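Local structure of hemolysins related proteins containing CBS domains (Klebsiella pneumoniae subsp. pneumoniae, 3HF7) at residues Ile19-Leu30 with Glu66-Arg74. The protein is of unknown function but binds AMP between its paired CBS domains, this fragment being the CBS pair of a longer, probably membrane-bound protein. Sequence-based numbering, arbitrary orientation.
Sequences INDDWKSIVRQL and EFTKEIMLR
Lys-69 NZ donates a hydrogen bond to Ile-19 O at 2.9 Å, almost straight out from the carbonyl (C=O...N 174°), tying the first turn of helix 69-75 to the loop that leads into helix 23-31. The lysine bends at its second and third torsions to reach that oxygen, and its aliphatic part runs past Trp-23 in the opposite direction. Trp-23 lies between the two helix starts: CG anti to the backbone N (chi1 -179°) carries the indole out to the 67-69 backbone, where Lys-69 N packs over one face. Val-27 CG2 sits on the opposite face, offset toward the rim, so the indole is held between its own helix and that backbone. Its CZ2 meets Phe-67 CD2 at 3.6 Å, rim to rim, neither ring over the other. Deeper in, Met-72 SD rests on Ile-26 CG2 at 3.9 Å; its CE lies at the indole edge, and SD stands obliquely to the Trp-23 ring in a Met-aromatic contact. Leu-30 CD2 approaches Phe-67 CE2, and Met-61 of helix 54-61 touches both side chains. Ile-26 and Leu-30 also rest on strand 16-18, the Leu-30 side chain about 10 Å from bound AMP. Apolar and aromatic surfaces thus supply most of the joining, while the amine's grip on a main-chain oxygen depends on backbone position, not on the Ile-19 side chain.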
loop_
_atom_site.group_PDB
_atom_site.type_symbol
_atom_site.label_atom_id
_atom_site.label_comp_id
_atom_site.label_asym_id
_atom_site.label_seq_id
_atom_site.Cartn_x
_atom_site.Cartn_y
_atom_site.Cartn_z
ATOM N N ILE A 19 -5.514 -3.058 11.943
ATOM C CA ILE A 19 -5.573 -2.030 12.966
ATOM C C ILE A 19 -6.431 -2.485 14.144
ATOM O O ILE A 19 -6.578 -1.743 15.120
ATOM C CB ILE A 19 -6.017 -0.656 12.417
ATOM C CG1 ILE A 19 -7.518 -0.619 12.160
ATOM C CG2 ILE A 19 -5.228 -0.313 11.167
ATOM C CD1 ILE A 19 -8.007 0.768 11.794
ATOM N N ASN A 20 -6.980 -3.700 14.060
ATOM C CA ASN A 20 -7.649 -4.319 15.212
ATOM C C ASN A 20 -6.723 -4.918 16.285
ATOM O O ASN A 20 -7.153 -5.107 17.420
ATOM C CB ASN A 20 -8.683 -5.357 14.772
ATOM C CG ASN A 20 -9.986 -4.725 14.327
ATOM O OD1 ASN A 20 -10.241 -3.550 14.582
ATOM N ND2 ASN A 20 -10.821 -5.506 13.647
ATOM N N ASP A 21 -5.469 -5.209 15.947
ATOM C CA ASP A 21 -4.532 -5.725 16.955
ATOM C C ASP A 21 -4.313 -4.772 18.141
ATOM O O ASP A 21 -4.482 -3.563 18.022
ATOM C CB ASP A 21 -3.200 -6.075 16.314
ATOM C CG ASP A 21 -3.336 -7.149 15.269
ATOM O OD1 ASP A 21 -2.536 -7.166 14.309
ATOM O OD2 ASP A 21 -4.260 -7.979 15.400
ATOM N N ASP A 22 -3.953 -5.325 19.293
ATOM C CA ASP A 22 -3.625 -4.493 20.434
ATOM C C ASP A 22 -2.454 -3.626 20.032
ATOM O O ASP A 22 -1.645 -4.011 19.196
ATOM C CB ASP A 22 -3.256 -5.327 21.646
ATOM C CG ASP A 22 -2.106 -6.265 21.369
ATOM O OD1 ASP A 22 -2.258 -7.150 20.507
ATOM O OD2 ASP A 22 -1.041 -6.118 22.004
ATOM N N TRP A 23 -2.376 -2.458 20.643
ATOM C CA TRP A 23 -1.470 -1.432 20.203
ATOM C C TRP A 23 -0.007 -1.852 20.152
ATOM O O TRP A 23 0.676 -1.584 19.158
ATOM C CB TRP A 23 -1.643 -0.200 21.068
ATOM C CG TRP A 23 -0.770 0.920 20.665
ATOM C CD1 TRP A 23 0.224 1.478 21.405
ATOM C CD2 TRP A 23 -0.784 1.626 19.408
ATOM N NE1 TRP A 23 0.827 2.498 20.703
ATOM C CE2 TRP A 23 0.230 2.610 19.474
ATOM C CE3 TRP A 23 -1.552 1.529 18.243
ATOM C CZ2 TRP A 23 0.496 3.492 18.416
ATOM C CZ3 TRP A 23 -1.284 2.399 17.194
ATOM C CH2 TRP A 23 -0.270 3.370 17.289
ATOM N N LYS A 24 0.467 -2.510 21.210
ATOM C CA LYS A 24 1.843 -2.997 21.240
ATOM C C LYS A 24 2.117 -3.908 20.037
ATOM O O LYS A 24 3.207 -3.885 19.455
ATOM C CB LYS A 24 2.145 -3.724 22.551
ATOM N N SER A 25 1.115 -4.687 19.644
ATOM C CA SER A 25 1.260 -5.551 18.485
ATOM C C SER A 25 1.361 -4.752 17.183
ATOM O O SER A 25 2.112 -5.122 16.286
ATOM C CB SER A 25 0.110 -6.549 18.411
ATOM O OG SER A 25 0.353 -7.496 17.393
ATOM N N ILE A 26 0.607 -3.662 17.092
ATOM C CA ILE A 26 0.597 -2.829 15.885
ATOM C C ILE A 26 1.957 -2.172 15.709
ATOM O O ILE A 26 2.547 -2.253 14.631
ATOM C CB ILE A 26 -0.523 -1.766 15.913
ATOM C CG1 ILE A 26 -1.852 -2.364 15.434
ATOM C CG2 ILE A 26 -0.143 -0.551 15.089
ATOM C CD1 ILE A 26 -3.083 -1.719 16.052
ATOM N N VAL A 27 2.465 -1.562 16.780
ATOM C CA VAL A 27 3.764 -0.902 16.737
ATOM C C VAL A 27 4.847 -1.920 16.384
ATOM O O VAL A 27 5.694 -1.662 15.529
ATOM C CB VAL A 27 4.127 -0.223 18.071
ATOM C CG1 VAL A 27 5.429 0.551 17.932
ATOM C CG2 VAL A 27 3.013 0.704 18.526
ATOM N N ARG A 28 4.824 -3.075 17.038
ATOM C CA ARG A 28 5.813 -4.093 16.751
ATOM C C ARG A 28 5.822 -4.369 15.240
ATOM O O ARG A 28 6.893 -4.426 14.633
ATOM C CB ARG A 28 5.525 -5.363 17.550
ATOM C CG ARG A 28 6.706 -6.343 17.643
ATOM C CD ARG A 28 6.412 -7.511 18.613
ATOM N NE ARG A 28 5.069 -8.076 18.401
ATOM C CZ ARG A 28 4.071 -8.061 19.294
ATOM N NH1 ARG A 28 4.236 -7.531 20.505
ATOM N NH2 ARG A 28 2.895 -8.595 18.972
ATOM N N GLN A 29 4.638 -4.498 14.628
ATOM C CA GLN A 29 4.548 -4.788 13.188
ATOM C C GLN A 29 5.077 -3.637 12.339
ATOM O O GLN A 29 5.763 -3.843 11.331
ATOM C CB GLN A 29 3.111 -5.069 12.786
ATOM C CG GLN A 29 2.624 -6.454 13.136
ATOM C CD GLN A 29 1.152 -6.615 12.835
ATOM O OE1 GLN A 29 0.743 -6.642 11.667
ATOM N NE2 GLN A 29 0.340 -6.714 13.886
ATOM N N LEU A 30 4.737 -2.426 12.758
ATOM C CA LEU A 30 5.141 -1.225 12.073
ATOM C C LEU A 30 6.657 -1.131 12.031
ATOM O O LEU A 30 7.250 -1.014 10.969
ATOM C CB LEU A 30 4.549 -0.033 12.800
ATOM C CG LEU A 30 4.694 1.325 12.148
ATOM C CD1 LEU A 30 3.890 1.330 10.882
ATOM C CD2 LEU A 30 4.186 2.362 13.116
ATOM N N GLU A 66 3.545 11.436 22.598
ATOM C CA GLU A 66 3.306 9.988 22.518
ATOM C C GLU A 66 2.671 9.646 21.170
ATOM O O GLU A 66 1.695 10.282 20.756
ATOM C CB GLU A 66 2.428 9.485 23.678
ATOM N N PHE A 67 3.255 8.664 20.481
ATOM C CA PHE A 67 2.750 8.210 19.192
ATOM C C PHE A 67 1.484 7.384 19.385
ATOM O O PHE A 67 1.493 6.422 20.150
ATOM C CB PHE A 67 3.818 7.388 18.481
ATOM C CG PHE A 67 3.414 6.956 17.116
ATOM C CD1 PHE A 67 3.479 7.845 16.053
ATOM C CD2 PHE A 67 2.942 5.674 16.892
ATOM C CE1 PHE A 67 3.107 7.462 14.798
ATOM C CE2 PHE A 67 2.565 5.285 15.629
ATOM C CZ PHE A 67 2.646 6.178 14.579
ATOM N N THR A 68 0.399 7.754 18.710
ATOM C CA THR A 68 -0.891 7.107 18.972
ATOM C C THR A 68 -1.481 6.494 17.716
ATOM O O THR A 68 -0.978 6.729 16.614
ATOM C CB THR A 68 -1.909 8.083 19.579
ATOM O OG1 THR A 68 -2.507 8.856 18.542
ATOM C CG2 THR A 68 -1.248 9.018 20.546
ATOM N N LYS A 69 -2.538 5.699 17.887
ATOM C CA LYS A 69 -3.259 5.078 16.774
ATOM C C LYS A 69 -3.901 6.144 15.913
ATOM O O LYS A 69 -3.863 6.077 14.692
ATOM C CB LYS A 69 -4.314 4.123 17.315
ATOM C CG LYS A 69 -5.258 3.535 16.280
ATOM C CD LYS A 69 -5.373 2.029 16.497
ATOM C CE LYS A 69 -6.806 1.524 16.419
ATOM N NZ LYS A 69 -6.920 0.263 17.213
ATOM N N GLU A 70 -4.470 7.140 16.575
ATOM C CA GLU A 70 -5.054 8.300 15.919
ATOM C C GLU A 70 -4.026 9.067 15.058
ATOM O O GLU A 70 -4.316 9.466 13.917
ATOM C CB GLU A 70 -5.657 9.208 16.985
ATOM C CG GLU A 70 -6.037 10.568 16.491
ATOM C CD GLU A 70 -7.394 10.579 15.839
ATOM O OE1 GLU A 70 -7.799 9.542 15.250
ATOM O OE2 GLU A 70 -8.057 11.642 15.934
ATOM N N ILE A 71 -2.828 9.252 15.609
ATOM C CA ILE A 71 -1.740 9.914 14.906
ATOM C C ILE A 71 -1.326 9.081 13.695
ATOM O O ILE A 71 -1.190 9.619 12.585
ATOM C CB ILE A 71 -0.551 10.227 15.866
ATOM C CG1 ILE A 71 -0.717 11.617 16.509
ATOM C CG2 ILE A 71 0.795 10.175 15.137
ATOM C CD1 ILE A 71 -1.934 11.808 17.453
ATOM N N MET A 72 -1.174 7.769 13.910
ATOM C CA MET A 72 -0.792 6.831 12.856
ATOM C C MET A 72 -1.753 6.897 11.675
ATOM O O MET A 72 -1.333 7.060 10.535
ATOM C CB MET A 72 -0.735 5.402 13.399
ATOM C CG MET A 72 -0.209 4.416 12.384
ATOM S SD MET A 72 -0.237 2.695 12.915
ATOM C CE MET A 72 -2.006 2.488 13.001
ATOM N N LEU A 73 -3.046 6.778 11.968
ATOM C CA LEU A 73 -4.077 6.765 10.932
ATOM C C LEU A 73 -4.159 8.057 10.122
ATOM O O LEU A 73 -4.392 8.028 8.907
ATOM C CB LEU A 73 -5.429 6.458 11.555
ATOM C CG LEU A 73 -5.545 5.005 12.017
ATOM C CD1 LEU A 73 -6.802 4.805 12.813
ATOM C CD2 LEU A 73 -5.521 4.095 10.811
ATOM N N ARG A 74 -3.949 9.191 10.781
ATOM C CA ARG A 74 -4.054 10.469 10.096
ATOM C C ARG A 74 -2.784 10.739 9.288
ATOM O O ARG A 74 -2.758 11.644 8.464
ATOM C CB ARG A 74 -4.372 11.581 11.104
ATOM C CG ARG A 74 -5.571 11.207 11.968
ATOM C CD ARG A 74 -6.308 12.395 12.542
ATOM N NE ARG A 74 -5.664 12.908 13.751
ATOM C CZ ARG A 74 -4.879 13.989 13.792
ATOM N NH1 ARG A 74 -4.634 14.698 12.681
ATOM N NH2 ARG A 74 -4.342 14.365 14.959
#